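Local coordinates for carboxypeptidase 1 (Deinococcus radiodurans str. R1, PDB 5GIV), which probably removes amino acids one at a time from the C-terminus of peptides, with broad specificity, as a zinc-dependent metallocarboxypeptidase of the M32 family, at residues A28-D33 with R48-L53; T198-R203 with E326-V331; G425-A430 with G487-Y492. One frame throughout, in Å; residues are numbered along the deposited sequence.

How the contacts relate
The three contacts follow one another along the chain without interleaving, and all belong to the M32 carboxypeptidase sequence, a largely helical protein. Contact 1 pairs helix 8-36 with helix 43-62, neighbours in sequence, at the interface with the second subunit. Contact 2 joins two loops, one before helix 207-221 and the other before helix 333-339, its centre about 31 Å from the chain centre. Contact 3 crosses helix 420-439 with helix 487-501 close to the zinc. Contacts 1 and 3 have centres about 37 Å apart, on opposite sides of the chain's centre; contact 2's centre is about 43 Å and 31 Å from theirs. Thus dimer interface, peripheral loops and catalytic surroundings are separate regions.

Contact 1: residues A28-D33 with R48-L53; sequences ALLGWD and RQQSLL
Leu30 reaches across from helix 8-36 and overlaps three side chains of helix 43-62, each branch with its own partner. Its CG stands anti to the carbonyl carbon (chi1 -75°), which aims the isobutyl group at the opposing helix. Leu30 CD1 meets Leu53 CD1 tip to tip at 3.5 Å, the two side chains crossing obliquely. The other methyl, Leu30 CD2, comes to 3.8 Å from Gln49 OE1, and here the chains cross at about a right angle. Nearer the backbone, Leu30 CB lies 3.9 Å from Gln50 CG. The extended Gln50 chain then carries its amide past Leu30, so that Gln50 NE2 is 3.8 Å from Gly31 CA.

The segments run nearly antiparallel, at 160° between their directions, as expected of a helical hairpin with a short connection. Their axes approach to 10.2 Å, a spacing wide enough for leucine and glutamine side chains to fill. The amide of Gln49 is held by residues beyond the two segments: Arg46, one turn earlier on its own helix, donates to OE1, while NE2 bonds to the backbone oxygen of Leu241 of the second subunit. Leu30 also packs on Leu29 of that subunit, which places this hairpin in the dimer interface. With no hydrogen bond between the two segments, their adhesion rests on van der Waals contact, and the polar end of Gln49 is satisfied elsewhere.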
ATOM      1  N   ALA A  28       1.394   7.432   6.779  1.00 18.51           N
ATOM      2  CA  ALA A  28       2.388   7.330   5.717  1.00 18.48           C
ATOM      3  C   ALA A  28       1.977   6.304   4.673  1.00 18.52           C
ATOM      4  O   ALA A  28       2.187   6.511   3.471  1.00 18.54           O
ATOM      5  CB  ALA A  28       3.755   6.984   6.321  1.00 18.42           C
ATOM      6  N   LEU A  29       1.386   5.191   5.112  1.00 19.69           N
ATOM      7  CA  LEU A  29       0.915   4.185   4.167  1.00 19.75           C
ATOM      8  C   LEU A  29      -0.173   4.749   3.270  1.00 19.82           C
ATOM      9  O   LEU A  29      -0.197   4.480   2.068  1.00 19.87           O
ATOM     10  CB  LEU A  29       0.401   2.951   4.910  1.00 19.78           C
ATOM     11  CG  LEU A  29      -0.261   1.887   4.028  1.00 19.86           C
ATOM     12  CD1 LEU A  29       0.711   1.390   2.968  1.00 19.86           C
ATOM     13  CD2 LEU A  29      -0.779   0.733   4.881  1.00 19.90           C
ATOM     14  N   LEU A  30      -1.095   5.517   3.841  1.00 20.16           N
ATOM     15  CA  LEU A  30      -2.144   6.123   3.029  1.00 20.23           C
ATOM     16  C   LEU A  30      -1.551   7.054   1.984  1.00 20.22           C
ATOM     17  O   LEU A  30      -2.024   7.100   0.846  1.00 20.27           O
ATOM     18  CB  LEU A  30      -3.123   6.874   3.924  1.00 20.25           C
ATOM     19  CG  LEU A  30      -4.096   6.016   4.717  1.00 20.31           C
ATOM     20  CD1 LEU A  30      -4.701   6.861   5.843  1.00 20.34           C
ATOM     21  CD2 LEU A  30      -5.181   5.444   3.802  1.00 20.42           C
ATOM     22  N   GLY A  31      -0.519   7.814   2.360  1.00 17.79           N
ATOM     23  CA  GLY A  31       0.122   8.701   1.402  1.00 17.74           C
ATOM     24  C   GLY A  31       1.007   7.967   0.412  1.00 17.72           C
ATOM     25  O   GLY A  31       1.034   8.302  -0.780  1.00 17.71           O
ATOM     26  N   TRP A  32       1.744   6.959   0.883  1.00 19.58           N
ATOM     27  CA  TRP A  32       2.585   6.192  -0.031  1.00 19.61           C
ATOM     28  C   TRP A  32       1.742   5.513  -1.101  1.00 19.69           C
ATOM     29  O   TRP A  32       2.068   5.569  -2.292  1.00 19.73           O
ATOM     30  CB  TRP A  32       3.409   5.163   0.741  1.00 19.57           C
ATOM     31  CG  TRP A  32       4.124   4.181  -0.153  1.00 19.60           C
ATOM     32  CD1 TRP A  32       5.373   4.310  -0.690  1.00 19.59           C
ATOM     33  CD2 TRP A  32       3.623   2.916  -0.600  1.00 19.65           C
ATOM     34  NE1 TRP A  32       5.686   3.196  -1.439  1.00 19.64           N
ATOM     35  CE2 TRP A  32       4.626   2.328  -1.399  1.00 19.68           C
ATOM     36  CE3 TRP A  32       2.422   2.222  -0.398  1.00 19.70           C
ATOM     37  CZ2 TRP A  32       4.461   1.086  -2.008  1.00 19.75           C
ATOM     38  CZ3 TRP A  32       2.261   0.985  -0.999  1.00 19.75           C
ATOM     39  CH2 TRP A  32       3.276   0.428  -1.794  1.00 19.78           C
ATOM     40  N   ASP A  33       0.646   4.868  -0.691  1.00 17.78           N
ATOM     41  CA  ASP A  33      -0.229   4.217  -1.657  1.00 17.81           C
ATOM     42  C   ASP A  33      -0.889   5.234  -2.579  1.00 17.82           C
ATOM     43  O   ASP A  33      -1.081   4.964  -3.773  1.00 17.83           O
ATOM     44  CB  ASP A  33      -1.280   3.383  -0.913  1.00 17.87           C
ATOM     45  CG  ASP A  33      -2.303   2.747  -1.849  1.00 17.91           C
ATOM     46  OD1 ASP A  33      -1.981   1.717  -2.495  1.00 17.92           O
ATOM     47  OD2 ASP A  33      -3.427   3.294  -1.935  1.00 17.94           O
ATOM     48  N   ARG A  48     -10.484  11.785   2.257  1.00 22.69           N
ATOM     49  CA  ARG A  48     -11.293  11.772   3.466  1.00 22.76           C
ATOM     50  C   ARG A  48     -10.717  10.793   4.480  1.00 22.72           C
ATOM     51  O   ARG A  48     -10.721  11.067   5.688  1.00 22.73           O
ATOM     52  CB  ARG A  48     -12.747  11.433   3.117  1.00 22.88           C
ATOM     53  CG  ARG A  48     -13.758  11.634   4.242  1.00 22.98           C
ATOM     54  CD  ARG A  48     -15.156  11.262   3.758  1.00 23.11           C
ATOM     55  NE  ARG A  48     -15.182   9.882   3.289  1.00 23.12           N
ATOM     56  CZ  ARG A  48     -15.191   9.515   2.013  1.00 23.13           C
ATOM     57  NH1 ARG A  48     -15.211  10.428   1.057  1.00 23.12           N
ATOM     58  NH2 ARG A  48     -15.184   8.231   1.692  1.00 23.15           N
ATOM     59  N   GLN A  49     -10.239   9.637   4.010  1.00 25.47           N
ATOM     60  CA  GLN A  49      -9.558   8.699   4.900  1.00 25.42           C
ATOM     61  C   GLN A  49      -8.357   9.357   5.570  1.00 25.33           C
ATOM     62  O   GLN A  49      -8.164   9.236   6.786  1.00 25.31           O
ATOM     63  CB  GLN A  49      -9.120   7.455   4.126  1.00 25.41           C
ATOM     64  CG  GLN A  49     -10.254   6.580   3.613  1.00 25.54           C
ATOM     65  CD  GLN A  49      -9.763   5.532   2.623  1.00 25.54           C
ATOM     66  OE1 GLN A  49      -8.607   5.558   2.197  1.00 25.46           O
ATOM     67  NE2 GLN A  49     -10.646   4.609   2.248  1.00 25.63           N
ATOM     68  N   GLN A  50      -7.544  10.075   4.791  1.00 30.59           N
ATOM     69  CA  GLN A  50      -6.370  10.727   5.365  1.00 30.50           C
ATOM     70  C   GLN A  50      -6.789  11.790   6.365  1.00 30.54           C
ATOM     71  O   GLN A  50      -6.178  11.929   7.434  1.00 30.49           O
ATOM     72  CB  GLN A  50      -5.500  11.334   4.260  1.00 30.44           C
ATOM     73  CG  GLN A  50      -4.834  10.289   3.373  1.00 30.41           C
ATOM     74  CD  GLN A  50      -4.134  10.885   2.182  1.00 30.40           C
ATOM     75  OE1 GLN A  50      -4.772  11.315   1.217  1.00 30.47           O
ATOM     76  NE2 GLN A  50      -2.808  10.914   2.235  1.00 30.34           N
ATOM     77  N   SER A  51      -7.850  12.530   6.042  1.00 31.54           N
ATOM     78  CA  SER A  51      -8.346  13.545   6.957  1.00 31.59           C
ATOM     79  C   SER A  51      -8.823  12.912   8.256  1.00 31.65           C
ATOM     80  O   SER A  51      -8.562  13.437   9.349  1.00 31.63           O
ATOM     81  CB  SER A  51      -9.475  14.319   6.276  1.00 31.68           C
ATOM     82  OG  SER A  51     -10.119  15.204   7.172  1.00 31.77           O
ATOM     83  N   LEU A  52      -9.509  11.771   8.157  1.00 29.19           N
ATOM     84  CA  LEU A  52      -9.954  11.066   9.355  1.00 29.26           C
ATOM     85  C   LEU A  52      -8.767  10.680  10.234  1.00 29.15           C
ATOM     86  O   LEU A  52      -8.784  10.892  11.451  1.00 29.18           O
ATOM     87  CB  LEU A  52     -10.776   9.836   8.957  1.00 29.34           C
ATOM     88  CG  LEU A  52     -11.251   8.901  10.070  1.00 29.42           C
ATOM     89  CD1 LEU A  52     -12.229   9.613  10.994  1.00 29.53           C
ATOM     90  CD2 LEU A  52     -11.864   7.625   9.498  1.00 29.48           C
ATOM     91  N   LEU A  53      -7.710  10.137   9.629  1.00 26.99           N
ATOM     92  CA  LEU A  53      -6.566   9.714  10.427  1.00 26.90           C
ATOM     93  C   LEU A  53      -5.797  10.907  10.979  1.00 26.85           C
ATOM     94  O   LEU A  53      -5.313  10.867  12.116  1.00 26.83           O
ATOM     95  CB  LEU A  53      -5.638   8.826   9.606  1.00 26.82           C
ATOM     96  CG  LEU A  53      -5.778   7.319   9.812  1.00 26.85           C
ATOM     97  CD1 LEU A  53      -4.524   6.623   9.285  1.00 26.77           C
ATOM     98  CD2 LEU A  53      -6.041   6.962  11.280  1.00 26.90           C
TER

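Contact 2: residues T198-R203 with E326-V331; sequences TDFLGR and EQLAGV
The Phe200 ring carries Val331 CG1 over the centre of one face, a CH-pi contact with the methyl 3.5 Å from the centroid and 9° off the ring normal. The Arg203 guanidinium has Phe200 CB over one face, offset toward the rim, and the carbonyl oxygens of Gln327 and Ala329 near its edge.

Phe200 CG sits in the crowded position between backbone N and carbonyl carbon (chi1 54°). The second valine methyl, Val331 CG2, reaches 3.6 Å from Phe200 CG, so both branches engage the aromatic side chain. Leu328 CD1 approaches obliquely, 4.0 Å from Phe200 CD1. An alanine in place of Phe200 would remove the ring and would probably leave Val331 and Leu328 with poorer apolar packing between the loops.

The extended Arg203 side chain grips the turn backbone through NH1. Arg203 NH1 to Ala329 O is 3.0 Å, at an N-H...O angle of 159°, in the carbonyl plane and on a lone pair; Arg203 NH1 to Gln327 O is 2.9 Å, slightly less straight, with the donor above the carbonyl plane. A water accepts from Arg203 NH2 and donates to Ala329 O, giving this oxygen two donors. These bonds tie Arg203 to two overlapping beta turns, type I from Glu326 to Ala329 and type II from Leu328 to Val331.

Gln327 turns its NE2 to Gly204 O. Among the neighbouring helices, Phe200 and Leu328 both pack on Met336 of helix 333-339, Leu328 also touches helix 310-323, and Leu201 reaches the start of helix 257-275.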
ATOM      1  N   THR A 198      28.532  13.779 -23.679  1.00 22.00           N
ATOM      2  CA  THR A 198      27.350  13.247 -23.009  1.00 22.02           C
ATOM      3  C   THR A 198      26.400  12.488 -23.927  1.00 21.94           C
ATOM      4  O   THR A 198      25.472  11.848 -23.418  1.00 21.94           O
ATOM      5  CB  THR A 198      26.549  14.372 -22.316  1.00 22.02           C
ATOM      6  OG1 THR A 198      26.144  15.338 -23.290  1.00 21.93           O
ATOM      7  CG2 THR A 198      27.365  15.066 -21.224  1.00 22.11           C
ATOM      8  N   ASP A 199      26.607  12.511 -25.246  1.00 21.55           N
ATOM      9  CA  ASP A 199      25.597  11.988 -26.167  1.00 21.49           C
ATOM     10  C   ASP A 199      25.306  10.507 -25.947  1.00 21.51           C
ATOM     11  O   ASP A 199      24.203  10.048 -26.252  1.00 21.47           O
ATOM     12  CB  ASP A 199      26.044  12.204 -27.614  1.00 21.42           C
ATOM     13  CG  ASP A 199      27.312  11.422 -27.950  1.00 21.41           C
ATOM     14  OD1 ASP A 199      27.210  10.206 -28.212  1.00 21.41           O
ATOM     15  OD2 ASP A 199      28.407  12.023 -27.944  1.00 21.41           O
ATOM     16  N   PHE A 200      26.269   9.736 -25.433  1.00 18.98           N
ATOM     17  CA  PHE A 200      26.017   8.311 -25.244  1.00 19.01           C
ATOM     18  C   PHE A 200      24.934   8.060 -24.206  1.00 19.06           C
ATOM     19  O   PHE A 200      24.358   6.968 -24.181  1.00 19.08           O
ATOM     20  CB  PHE A 200      27.304   7.570 -24.856  1.00 19.05           C
ATOM     21  CG  PHE A 200      27.993   8.147 -23.666  1.00 19.13           C
ATOM     22  CD1 PHE A 200      27.652   7.739 -22.388  1.00 19.20           C
ATOM     23  CD2 PHE A 200      28.983   9.096 -23.823  1.00 19.12           C
ATOM     24  CE1 PHE A 200      28.271   8.280 -21.292  1.00 19.27           C
ATOM     25  CE2 PHE A 200      29.611   9.634 -22.740  1.00 19.21           C
ATOM     26  CZ  PHE A 200      29.259   9.230 -21.467  1.00 19.30           C
ATOM     27  N   LEU A 201      24.655   9.039 -23.341  1.00 17.38           N
ATOM     28  CA  LEU A 201      23.555   8.910 -22.389  1.00 17.38           C
ATOM     29  C   LEU A 201      22.188   8.950 -23.061  1.00 17.41           C
ATOM     30  O   LEU A 201      21.194   8.588 -22.422  1.00 17.42           O
ATOM     31  CB  LEU A 201      23.645  10.011 -21.332  1.00 17.34           C
ATOM     32  CG  LEU A 201      24.926   9.966 -20.484  1.00 17.30           C
ATOM     33  CD1 LEU A 201      25.032  11.191 -19.569  1.00 17.27           C
ATOM     34  CD2 LEU A 201      25.009   8.669 -19.693  1.00 17.30           C
ATOM     35  N   GLY A 202      22.109   9.356 -24.323  1.00 17.59           N
ATOM     36  CA  GLY A 202      20.848   9.422 -25.031  1.00 17.54           C
ATOM     37  C   GLY A 202      20.568   8.255 -25.954  1.00 17.57           C
ATOM     38  O   GLY A 202      19.633   8.333 -26.762  1.00 17.59           O
ATOM     39  N   ARG A 203      21.326   7.166 -25.847  1.00 20.74           N
ATOM     40  CA  ARG A 203      21.221   6.067 -26.798  1.00 20.76           C
ATOM     41  C   ARG A 203      20.087   5.102 -26.477  1.00 20.80           C
ATOM     42  O   ARG A 203      19.847   4.178 -27.265  1.00 20.84           O
ATOM     43  CB  ARG A 203      22.552   5.306 -26.869  1.00 20.79           C
ATOM     44  CG  ARG A 203      23.671   6.103 -27.490  1.00 20.73           C
ATOM     45  CD  ARG A 203      25.035   5.419 -27.408  1.00 20.75           C
ATOM     46  NE  ARG A 203      25.948   6.009 -28.385  1.00 20.68           N
ATOM     47  CZ  ARG A 203      27.230   5.674 -28.532  1.00 20.67           C
ATOM     48  NH1 ARG A 203      27.780   4.753 -27.752  1.00 20.72           N
ATOM     49  NH2 ARG A 203      27.970   6.263 -29.469  1.00 20.59           N
ATOM     50  N   GLU A 326      25.950  -1.940 -25.851  1.00 44.60           N
ATOM     51  CA  GLU A 326      25.971  -1.123 -27.057  1.00 44.54           C
ATOM     52  C   GLU A 326      25.948   0.362 -26.709  1.00 44.50           C
ATOM     53  O   GLU A 326      26.592   1.171 -27.387  1.00 44.43           O
ATOM     54  CB  GLU A 326      24.815  -1.491 -27.987  1.00 44.58           C
ATOM     55  CG  GLU A 326      24.806  -0.670 -29.273  1.00 44.51           C
ATOM     56  CD  GLU A 326      23.675  -1.043 -30.218  1.00 44.56           C
ATOM     57  OE1 GLU A 326      22.911  -0.141 -30.624  1.00 44.55           O
ATOM     58  OE2 GLU A 326      23.542  -2.242 -30.558  1.00 44.63           O
ATOM     59  N   GLN A 327      25.218   0.741 -25.651  1.00 24.75           N
ATOM     60  CA  GLN A 327      25.126   2.153 -25.296  1.00 24.71           C
ATOM     61  C   GLN A 327      26.477   2.705 -24.859  1.00 24.70           C
ATOM     62  O   GLN A 327      26.799   3.865 -25.143  1.00 24.65           O
ATOM     63  CB  GLN A 327      24.076   2.379 -24.202  1.00 24.74           C
ATOM     64  CG  GLN A 327      22.632   2.016 -24.596  1.00 24.73           C
ATOM     65  CD  GLN A 327      22.230   0.583 -24.255  1.00 24.79           C
ATOM     66  OE1 GLN A 327      23.055  -0.327 -24.238  1.00 24.84           O
ATOM     67  NE2 GLN A 327      20.953   0.386 -23.984  1.00 24.80           N
ATOM     68  N   LEU A 328      27.292   1.898 -24.185  1.00 24.94           N
ATOM     69  CA  LEU A 328      28.591   2.372 -23.724  1.00 24.94           C
ATOM     70  C   LEU A 328      29.725   2.023 -24.676  1.00 24.88           C
ATOM     71  O   LEU A 328      30.888   2.265 -24.344  1.00 24.90           O
ATOM     72  CB  LEU A 328      28.901   1.822 -22.332  1.00 25.05           C
ATOM     73  CG  LEU A 328      28.258   2.589 -21.184  1.00 25.09           C
ATOM     74  CD1 LEU A 328      28.731   4.030 -21.215  1.00 25.07           C
ATOM     75  CD2 LEU A 328      26.743   2.522 -21.276  1.00 25.06           C
ATOM     76  N   ALA A 329      29.418   1.488 -25.857  1.00 26.91           N
ATOM     77  CA  ALA A 329      30.457   1.206 -26.840  1.00 26.81           C
ATOM     78  C   ALA A 329      31.175   2.486 -27.238  1.00 26.74           C
ATOM     79  O   ALA A 329      30.543   3.487 -27.586  1.00 26.73           O
ATOM     80  CB  ALA A 329      29.850   0.536 -28.074  1.00 26.74           C
ATOM     81  N   GLY A 330      32.502   2.458 -27.176  1.00 25.38           N
ATOM     82  CA  GLY A 330      33.288   3.636 -27.485  1.00 25.31           C
ATOM     83  C   GLY A 330      33.325   4.670 -26.389  1.00 25.42           C
ATOM     84  O   GLY A 330      33.757   5.804 -26.636  1.00 25.39           O
ATOM     85  N   VAL A 331      32.902   4.311 -25.183  1.00 19.08           N
ATOM     86  CA  VAL A 331      32.870   5.222 -24.050  1.00 19.19           C
ATOM     87  C   VAL A 331      33.763   4.637 -22.975  1.00 19.27           C
ATOM     88  O   VAL A 331      33.645   3.452 -22.645  1.00 19.31           O
ATOM     89  CB  VAL A 331      31.437   5.423 -23.517  1.00 19.22           C
ATOM     90  CG1 VAL A 331      31.417   6.493 -22.429  1.00 19.30           C
ATOM     91  CG2 VAL A 331      30.477   5.760 -24.669  1.00 19.13           C
TER
HETATM   92  O   HOH W   1      30.985   6.126 -28.608  1.00 23.38           O

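Contact 3: residues G425-A430 with G487-Y492; sequences GNVLSA and GPYLKY
Segments 425-430 and 487-492 cross almost perpendicularly, at 82°, with their axes approaching to 7.5 Å and Ala430 and Tyr489 as the closest CA pair. This is a close helix-helix crossing within the helical M32 metallopeptidase fold, between helix 420-439 and the first turns of helix 487-501.

A small residue occupies the crossing point: Ala430 CB lies 3.5 Å from Tyr489 CA, beside the helix backbone, and also touches the CB atoms of Pro488 and Tyr492. Tyr489 packs next to it. With CG anti to the backbone N (chi1 -180°), its ring extends along the opposite helix. One face lies against the backbone there, with Val427 CA and Asn426 C above it, both offset toward the rim, while Ala430 CB is at the ring edge. Asn426 O lies 3.2 Å from Tyr489 CD1 and also accepts a hydrogen bond from Ser429 OG. Val427 CG2 adds a contact at Tyr489 CD2, the two side chains crossing at about a right angle.

Asn426 and Tyr489 lie side by side and point the same way, their amide and ring planes only 6° apart; Asn426 CB meets the phenol end, closest to Tyr489 OH. The polar ends converge on Asn358, whose OD1 accepts from Asn426 ND2 and whose ND2 donates to Tyr489 OH, a shared partner that holds both groups in place. The side chain of Asn426 is about 5 Å from that of the zinc ligand Glu296 and about 9 Å from the zinc ion, so the crossing borders the catalytic site without supplying a metal ligand. Tyr492 OH is hydrogen-bonded to Glu354 OE2.

A water bridges the backbones, donating to Val427 O at 3.0 Å and accepting from Tyr489 N at 2.8 Å.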
ATOM      1  N   GLY A 425      21.548  20.922   3.592  1.00 18.77           N
ATOM      2  CA  GLY A 425      21.952  19.547   3.349  1.00 18.77           C
ATOM      3  C   GLY A 425      23.172  19.453   2.455  1.00 18.92           C
ATOM      4  O   GLY A 425      24.063  18.633   2.685  1.00 18.98           O
ATOM      5  N   ASN A 426      23.233  20.292   1.422  1.00 18.52           N
ATOM      6  CA  ASN A 426      24.403  20.291   0.553  1.00 18.66           C
ATOM      7  C   ASN A 426      25.666  20.608   1.350  1.00 18.82           C
ATOM      8  O   ASN A 426      26.707  19.954   1.188  1.00 18.93           O
ATOM      9  CB  ASN A 426      24.227  21.301  -0.580  1.00 18.67           C
ATOM     10  CG  ASN A 426      23.367  20.778  -1.709  1.00 18.55           C
ATOM     11  OD1 ASN A 426      23.309  19.570  -1.963  1.00 18.52           O
ATOM     12  ND2 ASN A 426      22.723  21.696  -2.425  1.00 18.50           N
ATOM     13  N   VAL A 427      25.597  21.635   2.203  1.00 24.04           N
ATOM     14  CA  VAL A 427      26.757  22.016   2.999  1.00 24.21           C
ATOM     15  C   VAL A 427      27.163  20.869   3.917  1.00 24.18           C
ATOM     16  O   VAL A 427      28.318  20.420   3.917  1.00 24.33           O
ATOM     17  CB  VAL A 427      26.454  23.297   3.797  1.00 24.21           C
ATOM     18  CG1 VAL A 427      27.614  23.654   4.696  1.00 24.37           C
ATOM     19  CG2 VAL A 427      26.123  24.448   2.859  1.00 24.24           C
ATOM     20  N   LEU A 428      26.202  20.349   4.685  1.00 20.91           N
ATOM     21  CA  LEU A 428      26.517  19.339   5.688  1.00 20.88           C
ATOM     22  C   LEU A 428      26.996  18.034   5.067  1.00 20.89           C
ATOM     23  O   LEU A 428      27.745  17.290   5.710  1.00 20.93           O
ATOM     24  CB  LEU A 428      25.296  19.095   6.573  1.00 20.67           C
ATOM     25  CG  LEU A 428      24.972  20.192   7.584  1.00 20.66           C
ATOM     26  CD1 LEU A 428      23.733  19.836   8.382  1.00 20.47           C
ATOM     27  CD2 LEU A 428      26.158  20.418   8.522  1.00 20.79           C
ATOM     28  N   SER A 429      26.607  17.744   3.823  1.00 20.80           N
ATOM     29  CA  SER A 429      27.014  16.487   3.199  1.00 20.81           C
ATOM     30  C   SER A 429      28.534  16.355   3.159  1.00 21.02           C
ATOM     31  O   SER A 429      29.083  15.306   3.515  1.00 21.03           O
ATOM     32  CB  SER A 429      26.420  16.371   1.790  1.00 20.77           C
ATOM     33  OG  SER A 429      26.981  17.314   0.895  1.00 20.90           O
ATOM     34  N   ALA A 430      29.230  17.413   2.724  1.00 23.88           N
ATOM     35  CA  ALA A 430      30.693  17.378   2.681  1.00 24.10           C
ATOM     36  C   ALA A 430      31.311  17.436   4.075  1.00 24.15           C
ATOM     37  O   ALA A 430      32.374  16.847   4.305  1.00 24.30           O
ATOM     38  CB  ALA A 430      31.227  18.524   1.824  1.00 24.25           C
ATOM     39  N   GLY A 487      33.035  25.433   4.776  1.00 20.95           N
ATOM     40  CA  GLY A 487      34.410  25.192   4.427  1.00 21.19           C
ATOM     41  C   GLY A 487      34.596  23.891   3.683  1.00 21.15           C
ATOM     42  O   GLY A 487      35.023  23.869   2.528  1.00 21.25           O
ATOM     43  N   PRO A 488      34.284  22.772   4.342  1.00 18.57           N
ATOM     44  CA  PRO A 488      34.484  21.469   3.683  1.00 18.53           C
ATOM     45  C   PRO A 488      33.731  21.363   2.371  1.00 18.41           C
ATOM     46  O   PRO A 488      34.233  20.767   1.407  1.00 18.47           O
ATOM     47  CB  PRO A 488      33.978  20.466   4.733  1.00 18.35           C
ATOM     48  CG  PRO A 488      34.080  21.207   6.043  1.00 18.37           C
ATOM     49  CD  PRO A 488      33.780  22.635   5.719  1.00 18.44           C
ATOM     50  N   TYR A 489      32.534  21.951   2.316  1.00 23.25           N
ATOM     51  CA  TYR A 489      31.728  21.942   1.100  1.00 23.11           C
ATOM     52  C   TYR A 489      32.421  22.681  -0.035  1.00 23.27           C
ATOM     53  O   TYR A 489      32.537  22.155  -1.146  1.00 23.25           O
ATOM     54  CB  TYR A 489      30.357  22.553   1.402  1.00 22.91           C
ATOM     55  CG  TYR A 489      29.383  22.614   0.243  1.00 22.76           C
ATOM     56  CD1 TYR A 489      29.015  21.462  -0.449  1.00 22.64           C
ATOM     57  CD2 TYR A 489      28.762  23.814  -0.103  1.00 22.72           C
ATOM     58  CE1 TYR A 489      28.102  21.516  -1.491  1.00 22.50           C
ATOM     59  CE2 TYR A 489      27.845  23.878  -1.138  1.00 22.57           C
ATOM     60  CZ  TYR A 489      27.514  22.724  -1.826  1.00 22.46           C
ATOM     61  OH  TYR A 489      26.597  22.779  -2.846  1.00 22.32           O
ATOM     62  N   LEU A 490      32.891  23.905   0.221  1.00 22.97           N
ATOM     63  CA  LEU A 490      33.525  24.674  -0.845  1.00 23.11           C
ATOM     64  C   LEU A 490      34.851  24.056  -1.254  1.00 23.30           C
ATOM     65  O   LEU A 490      35.213  24.074  -2.436  1.00 23.34           O
ATOM     66  CB  LEU A 490      33.713  26.126  -0.417  1.00 23.26           C
ATOM     67  CG  LEU A 490      32.410  26.881  -0.134  1.00 23.06           C
ATOM     68  CD1 LEU A 490      32.694  28.311   0.293  1.00 23.21           C
ATOM     69  CD2 LEU A 490      31.458  26.833  -1.348  1.00 22.86           C
ATOM     70  N   LYS A 491      35.585  23.490  -0.299  1.00 23.05           N
ATOM     71  CA  LYS A 491      36.832  22.824  -0.651  1.00 23.22           C
ATOM     72  C   LYS A 491      36.579  21.632  -1.564  1.00 23.06           C
ATOM     73  O   LYS A 491      37.306  21.422  -2.541  1.00 23.14           O
ATOM     74  CB  LYS A 491      37.557  22.356   0.608  1.00 23.36           C
ATOM     75  CG  LYS A 491      38.858  21.656   0.277  1.00 23.56           C
ATOM     76  CD  LYS A 491      39.578  21.123   1.501  1.00 23.70           C
ATOM     77  CE  LYS A 491      40.795  20.314   1.047  1.00 23.89           C
ATOM     78  NZ  LYS A 491      41.444  19.517   2.137  1.00 23.98           N
ATOM     79  N   TYR A 492      35.528  20.857  -1.272  1.00 20.69           N
ATOM     80  CA  TYR A 492      35.210  19.679  -2.070  1.00 20.54           C
ATOM     81  C   TYR A 492      34.865  20.056  -3.507  1.00 20.46           C
ATOM     82  O   TYR A 492      35.358  19.437  -4.453  1.00 20.47           O
ATOM     83  CB  TYR A 492      34.065  18.898  -1.413  1.00 20.33           C
ATOM     84  CG  TYR A 492      33.189  18.136  -2.390  1.00 20.13           C
ATOM     85  CD1 TYR A 492      33.680  17.031  -3.069  1.00 20.15           C
ATOM     86  CD2 TYR A 492      31.868  18.509  -2.611  1.00 19.94           C
ATOM     87  CE1 TYR A 492      32.901  16.330  -3.949  1.00 19.99           C
ATOM     88  CE2 TYR A 492      31.069  17.810  -3.497  1.00 19.79           C
ATOM     89  CZ  TYR A 492      31.594  16.719  -4.166  1.00 19.81           C
ATOM     90  OH  TYR A 492      30.826  16.013  -5.063  1.00 19.66           O
TER
HETATM   91  O   HOH W   2      30.839  21.942   4.582  1.00 28.99           O